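Local coordinates for protein diphosphomevalonate decarboxylase, putative (Trypanosoma brucei, PDB 2HKE) that probably catalyses the ATP-dependent decarboxylation of (R)-5-diphosphomevalonate to isopentenyl diphosphate, a precursor of isoprenoids and sterols, at residues R77-P90 and F130-S144. The protein carries 1 engineered substitution. Residues are numbered along the deposited sequence; the frame is centred on the assembly and turned at random. Where two conformers were deposited one is given.
With SO4 (sulfate ion), chain C.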
loop_
_atom_site.group_PDB
_atom_site.type_symbol
_atom_site.label_atom_id
_atom_site.label_comp_id
_atom_site.label_asym_id
_atom_site.label_seq_id
_atom_site.Cartn_x
_atom_site.Cartn_y
_atom_site.Cartn_z
ATOM N N ARG A 77 -13.779 8.922 9.507
ATOM C CA ARG A 77 -12.821 9.204 8.424
ATOM C C ARG A 77 -13.560 9.663 7.171
ATOM O O ARG A 77 -13.134 10.644 6.508
ATOM C CB ARG A 77 -11.958 7.986 8.163
ATOM C CG ARG A 77 -10.976 7.670 9.310
ATOM C CD ARG A 77 -9.892 8.721 9.476
ATOM N NE ARG A 77 -8.873 8.395 10.513
ATOM C CZ ARG A 77 -7.804 7.629 10.323
ATOM N NH1 ARG A 77 -7.576 7.059 9.160
ATOM N NH2 ARG A 77 -6.965 7.415 11.344
ATOM N N VAL A 78 -14.681 9.032 6.881
ATOM C CA VAL A 78 -15.512 9.440 5.713
ATOM C C VAL A 78 -16.223 10.800 5.975
ATOM O O VAL A 78 -16.242 11.704 5.107
ATOM C CB VAL A 78 -16.479 8.281 5.277
ATOM C CG1 VAL A 78 -17.483 8.763 4.225
ATOM C CG2 VAL A 78 -15.709 7.036 4.839
ATOM N N GLN A 79 -16.709 11.031 7.189
ATOM C CA GLN A 79 -17.307 12.330 7.551
ATOM C C GLN A 79 -16.278 13.426 7.387
ATOM O O GLN A 79 -16.604 14.522 6.917
ATOM C CB GLN A 79 -17.833 12.372 9.000
ATOM C CG GLN A 79 -19.014 11.494 9.372
ATOM C CD GLN A 79 -19.230 11.378 10.919
ATOM O OE1 GLN A 79 -18.615 10.516 11.549
ATOM N NE2 GLN A 79 -20.100 12.268 11.525
ATOM N N SER A 80 -15.027 13.147 7.782
ATOM C CA SER A 80 -13.912 14.081 7.631
ATOM C C SER A 80 -13.674 14.458 6.168
ATOM O O SER A 80 -13.481 15.637 5.822
ATOM C CB SER A 80 -12.640 13.499 8.277
ATOM O OG SER A 80 -11.576 14.443 8.269
ATOM N N MET A 81 -13.676 13.467 5.301
ATOM C CA MET A 81 -13.493 13.714 3.867
ATOM C C MET A 81 -14.631 14.594 3.347
ATOM O O MET A 81 -14.400 15.614 2.667
ATOM C CB MET A 81 -13.412 12.391 3.094
ATOM C CG MET A 81 -12.123 11.637 3.445
ATOM S SD MET A 81 -12.221 9.962 2.742
ATOM C CE MET A 81 -11.900 10.354 1.041
ATOM N N LEU A 82 -15.827 14.230 3.708
ATOM C CA LEU A 82 -17.012 14.936 3.239
ATOM C C LEU A 82 -17.076 16.377 3.705
ATOM O O LEU A 82 -17.470 17.253 2.959
ATOM C CB LEU A 82 -18.255 14.197 3.642
ATOM C CG LEU A 82 -18.528 12.879 2.955
ATOM C CD1 LEU A 82 -19.659 12.164 3.704
ATOM C CD2 LEU A 82 -18.914 13.094 1.494
ATOM N N LEU A 83 -16.657 16.645 4.933
ATOM C CA LEU A 83 -16.576 18.044 5.398
ATOM C C LEU A 83 -15.609 18.864 4.583
ATOM O O LEU A 83 -15.918 20.022 4.194
ATOM C CB LEU A 83 -16.142 18.104 6.879
ATOM C CG LEU A 83 -17.125 17.633 7.934
ATOM C CD1 LEU A 83 -16.400 17.601 9.279
ATOM C CD2 LEU A 83 -18.367 18.542 7.994
ATOM N N HIS A 84 -14.410 18.326 4.363
ATOM C CA HIS A 84 -13.401 19.028 3.594
ATOM C C HIS A 84 -13.874 19.199 2.137
ATOM O O HIS A 84 -13.676 20.251 1.524
ATOM C CB HIS A 84 -12.068 18.315 3.634
ATOM C CG HIS A 84 -10.975 19.110 3.015
ATOM N ND1 HIS A 84 -10.639 20.365 3.481
ATOM C CD2 HIS A 84 -10.200 18.884 1.939
ATOM C CE1 HIS A 84 -9.684 20.867 2.719
ATOM N NE2 HIS A 84 -9.388 19.987 1.787
ATOM N N LEU A 85 -14.535 18.180 1.634
ATOM C CA LEU A 85 -14.967 18.171 0.255
ATOM C C LEU A 85 -15.973 19.306 0.047
ATOM O O LEU A 85 -15.865 20.082 -0.889
ATOM C CB LEU A 85 -15.584 16.822 -0.059
ATOM C CG LEU A 85 -16.199 16.594 -1.422
ATOM C CD1 LEU A 85 -15.092 16.382 -2.515
ATOM C CD2 LEU A 85 -17.194 15.415 -1.310
ATOM N N ARG A 86 -16.941 19.403 0.944
ATOM C CA ARG A 86 -17.983 20.388 0.837
ATOM C C ARG A 86 -17.586 21.809 1.157
ATOM O O ARG A 86 -18.345 22.726 0.880
ATOM C CB ARG A 86 -19.163 19.990 1.708
ATOM C CG ARG A 86 -19.910 18.833 1.180
ATOM C CD ARG A 86 -21.183 18.665 1.953
ATOM N NE ARG A 86 -21.977 17.633 1.324
ATOM C CZ ARG A 86 -22.227 16.437 1.846
ATOM N NH1 ARG A 86 -21.770 16.085 3.039
ATOM N NH2 ARG A 86 -22.954 15.609 1.155
ATOM N N SER A 87 -16.433 22.007 1.777
ATOM C CA SER A 87 -15.890 23.342 1.971
ATOM C C SER A 87 -15.016 23.801 0.827
ATOM O O SER A 87 -14.447 24.902 0.897
ATOM C CB SER A 87 -15.091 23.426 3.268
ATOM O OG SER A 87 -13.869 22.735 3.211
ATOM N N THR A 88 -14.834 22.941 -0.182
ATOM C CA THR A 88 -13.967 23.246 -1.302
ATOM C C THR A 88 -14.669 22.948 -2.602
ATOM O O THR A 88 -14.059 22.533 -3.562
ATOM C CB THR A 88 -12.634 22.475 -1.161
ATOM O OG1 THR A 88 -12.884 21.054 -1.150
ATOM C CG2 THR A 88 -11.897 22.910 0.127
ATOM N N CYS A 89 -15.974 23.169 -2.649
ATOM C CA CYS A 89 -16.733 22.883 -3.848
ATOM C C CYS A 89 -17.759 23.995 -4.102
ATOM O O CYS A 89 -18.016 24.791 -3.217
ATOM C CB CYS A 89 -17.383 21.519 -3.748
ATOM S SG CYS A 89 -18.849 21.504 -2.728
ATOM N N PRO A 90 -18.307 24.072 -5.326
ATOM C CA PRO A 90 -19.293 25.086 -5.697
ATOM C C PRO A 90 -20.483 25.209 -4.729
ATOM O O PRO A 90 -20.985 24.206 -4.254
ATOM C CB PRO A 90 -19.784 24.588 -7.051
ATOM C CG PRO A 90 -18.608 23.972 -7.648
ATOM C CD PRO A 90 -17.981 23.218 -6.482
ATOM N N PHE A 130 -18.353 16.315 -7.070
ATOM C CA PHE A 130 -18.656 17.582 -6.431
ATOM C C PHE A 130 -17.942 18.770 -7.061
ATOM O O PHE A 130 -18.088 19.905 -6.587
ATOM C CB PHE A 130 -18.298 17.491 -4.943
ATOM C CG PHE A 130 -19.370 16.878 -4.097
ATOM C CD1 PHE A 130 -19.469 15.492 -3.955
ATOM C CD2 PHE A 130 -20.304 17.671 -3.462
ATOM C CE1 PHE A 130 -20.476 14.935 -3.151
ATOM C CE2 PHE A 130 -21.337 17.110 -2.672
ATOM C CZ PHE A 130 -21.418 15.735 -2.541
ATOM N N LYS A 131 -17.105 18.496 -8.059
ATOM C CA LYS A 131 -16.217 19.491 -8.631
ATOM C C LYS A 131 -15.463 20.293 -7.580
ATOM O O LYS A 131 -15.406 21.545 -7.603
ATOM C CB LYS A 131 -17.009 20.390 -9.557
ATOM C CG LYS A 131 -17.873 19.595 -10.500
ATOM C CD LYS A 131 -18.589 20.473 -11.471
ATOM C CE LYS A 131 -19.042 19.673 -12.688
ATOM N NZ LYS A 131 -17.831 19.242 -13.472
ATOM N N SER A 132 -14.844 19.563 -6.647
ATOM C CA SER A 132 -14.099 20.169 -5.572
ATOM C C SER A 132 -12.744 20.579 -6.080
ATOM O O SER A 132 -12.153 19.887 -6.906
ATOM C CB SER A 132 -13.945 19.188 -4.370
ATOM O OG SER A 132 -12.964 19.567 -3.411
ATOM N N THR A 133 -12.220 21.662 -5.532
ATOM C CA THR A 133 -10.884 22.096 -5.862
ATOM C C THR A 133 -9.765 21.354 -5.118
ATOM O O THR A 133 -8.561 21.585 -5.365
ATOM C CB THR A 133 -10.747 23.592 -5.553
ATOM O OG1 THR A 133 -11.101 23.842 -4.181
ATOM C CG2 THR A 133 -11.666 24.369 -6.501
ATOM N N THR A 134 -10.133 20.515 -4.169
ATOM C CA THR A 134 -9.103 19.794 -3.426
ATOM C C THR A 134 -8.511 18.677 -4.296
ATOM O O THR A 134 -9.147 18.195 -5.205
ATOM C CB THR A 134 -9.636 19.292 -2.059
ATOM O OG1 THR A 134 -8.571 18.637 -1.366
ATOM C CG2 THR A 134 -10.736 18.310 -2.241
ATOM N N ASN A 135 -7.265 18.289 -4.025
ATOM C CA ASN A 135 -6.667 17.247 -4.822
ATOM C C ASN A 135 -6.921 15.858 -4.223
ATOM O O ASN A 135 -7.198 15.720 -3.019
ATOM C CB ASN A 135 -5.180 17.500 -5.080
ATOM C CG ASN A 135 -4.371 17.541 -3.808
ATOM O OD1 ASN A 135 -4.102 16.510 -3.172
ATOM N ND2 ASN A 135 -3.993 18.753 -3.415
ATOM N N VAL A 136 -6.850 14.856 -5.087
ATOM C CA VAL A 136 -7.192 13.521 -4.709
ATOM C C VAL A 136 -6.351 13.098 -3.509
ATOM O O VAL A 136 -6.887 12.457 -2.578
ATOM C CB VAL A 136 -7.019 12.526 -5.884
ATOM C CG1 VAL A 136 -7.053 11.048 -5.366
ATOM C CG2 VAL A 136 -8.103 12.789 -6.946
ATOM N N SER A 137 -5.055 13.384 -3.582
ATOM C CA SER A 137 -4.135 12.932 -2.537
ATOM C C SER A 137 -4.503 13.493 -1.144
ATOM O O SER A 137 -4.595 12.735 -0.160
ATOM C CB SER A 137 -2.696 13.229 -2.934
ATOM O OG SER A 137 -1.800 12.848 -1.929
ATOM N N MET A 138 -4.737 14.815 -1.039
ATOM C CA MET A 138 -5.056 15.406 0.254
ATOM C C MET A 138 -6.384 14.998 0.830
ATOM O O MET A 138 -6.502 14.862 2.048
ATOM C CB MET A 138 -4.944 16.933 0.198
ATOM C CG MET A 138 -3.481 17.360 0.015
ATOM S SD MET A 138 -3.334 19.187 -0.020
ATOM C CE MET A 138 -4.729 19.577 1.034
ATOM N N LEU A 139 -7.378 14.769 -0.012
ATOM C CA LEU A 139 -8.651 14.256 0.520
ATOM C C LEU A 139 -8.533 12.797 0.955
ATOM O O LEU A 139 -9.084 12.398 1.972
ATOM C CB LEU A 139 -9.733 14.407 -0.541
ATOM C CG LEU A 139 -11.113 14.133 -0.017
ATOM C CD1 LEU A 139 -11.509 15.120 1.042
ATOM C CD2 LEU A 139 -12.121 14.094 -1.196
ATOM N N ALA A 140 -7.826 11.995 0.167
ATOM C CA ALA A 140 -7.596 10.586 0.473
ATOM C C ALA A 140 -6.878 10.451 1.830
ATOM O O ALA A 140 -7.222 9.585 2.604
ATOM C CB ALA A 140 -6.775 9.946 -0.630
ATOM N N ARG A 141 -5.942 11.370 2.104
ATOM C CA ARG A 141 -5.134 11.402 3.343
ATOM C C ARG A 141 -6.002 11.475 4.568
ATOM O O ARG A 141 -5.727 10.824 5.585
ATOM C CB ARG A 141 -4.216 12.630 3.305
ATOM C CG ARG A 141 -3.102 12.574 4.305
ATOM C CD ARG A 141 -2.480 13.923 4.556
ATOM N NE ARG A 141 -3.378 14.778 5.314
ATOM C CZ ARG A 141 -3.791 15.985 4.976
ATOM N NH1 ARG A 141 -3.332 16.607 3.892
ATOM N NH2 ARG A 141 -4.563 16.648 5.800
ATOM N N LEU A 142 -7.095 12.240 4.462
ATOM C CA LEU A 142 -8.077 12.336 5.552
ATOM C C LEU A 142 -8.742 11.003 5.921
ATOM O O LEU A 142 -9.240 10.840 7.031
ATOM C CB LEU A 142 -9.169 13.356 5.201
ATOM C CG LEU A 142 -8.653 14.798 5.210
ATOM C CD1 LEU A 142 -9.781 15.734 4.702
ATOM C CD2 LEU A 142 -8.106 15.304 6.575
ATOM N N GLY A 143 -8.884 10.134 4.933
ATOM C CA GLY A 143 -9.496 8.853 5.094
ATOM C C GLY A 143 -8.496 7.868 5.611
ATOM O O GLY A 143 -8.809 7.162 6.544
ATOM N N SER A 144 -7.311 7.819 5.004
ATOM C CA SER A 144 -6.202 6.961 5.465
ATOM C C SER A 144 -4.908 7.553 4.967
ATOM O O SER A 144 -4.766 7.911 3.802
ATOM C CB SER A 144 -6.300 5.500 4.946
ATOM O OG SER A 144 -5.229 4.759 5.472
HETATM S S SO4 C . -4.111 5.755 9.193
HETATM O O1 SO4 C . -4.318 5.975 10.611
HETATM O O2 SO4 C . -3.213 4.641 8.996
HETATM O O3 SO4 C . -5.378 5.445 8.542
HETATM O O4 SO4 C . -3.501 6.944 8.593
HETATM O O HOH W 1 -9.783 12.612 9.073
#
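Ser132 OG shares a hydrogen bond of 2.7 Å with Thr88 OG1 and accepts one from Thr134 N, closing an ST turn. Thr88 O accepts from Thr133 N at 2.8 Å, tying the turn after helix 76-86 to the one that follows helix 114-130, where Lys131 completes a Schellman motif. Leu85 sends its two methyls different ways: CD2 sits over one face of the Phe130 ring, 3.9 Å from its centroid in a CH-pi contact, while CD1 meets Ser132 CB. The Arg86 guanidinium stands almost perpendicular to the same ring (83°) and forms a salt bridge with Asp61. In the N-terminal domain of this GHMP-kinase-like fold, the helical segments 77-86 and 136-143 run roughly antiparallel (147°), their axes approaching to 8.3 Å. Met81 is a knob in the hole formed by Leu139, Ala140, Leu142 and Gly143; its chain bends at the last torsion (chi3 76°), with SD 3.8 Å from Gly143 CA and CE near Leu139 O. Leu142 CD1 fits against His84 CB, and a water links Leu142 O to Ser80 OG. At the far end Arg77 NH1 donates to Gly143 O (2.9 Å), which lies in the guanidinium plane, and also to O3 of a sulfate, whose O1 takes NH2; Lys22, Tyr19, Thr200 and Gly145 also bind this anion.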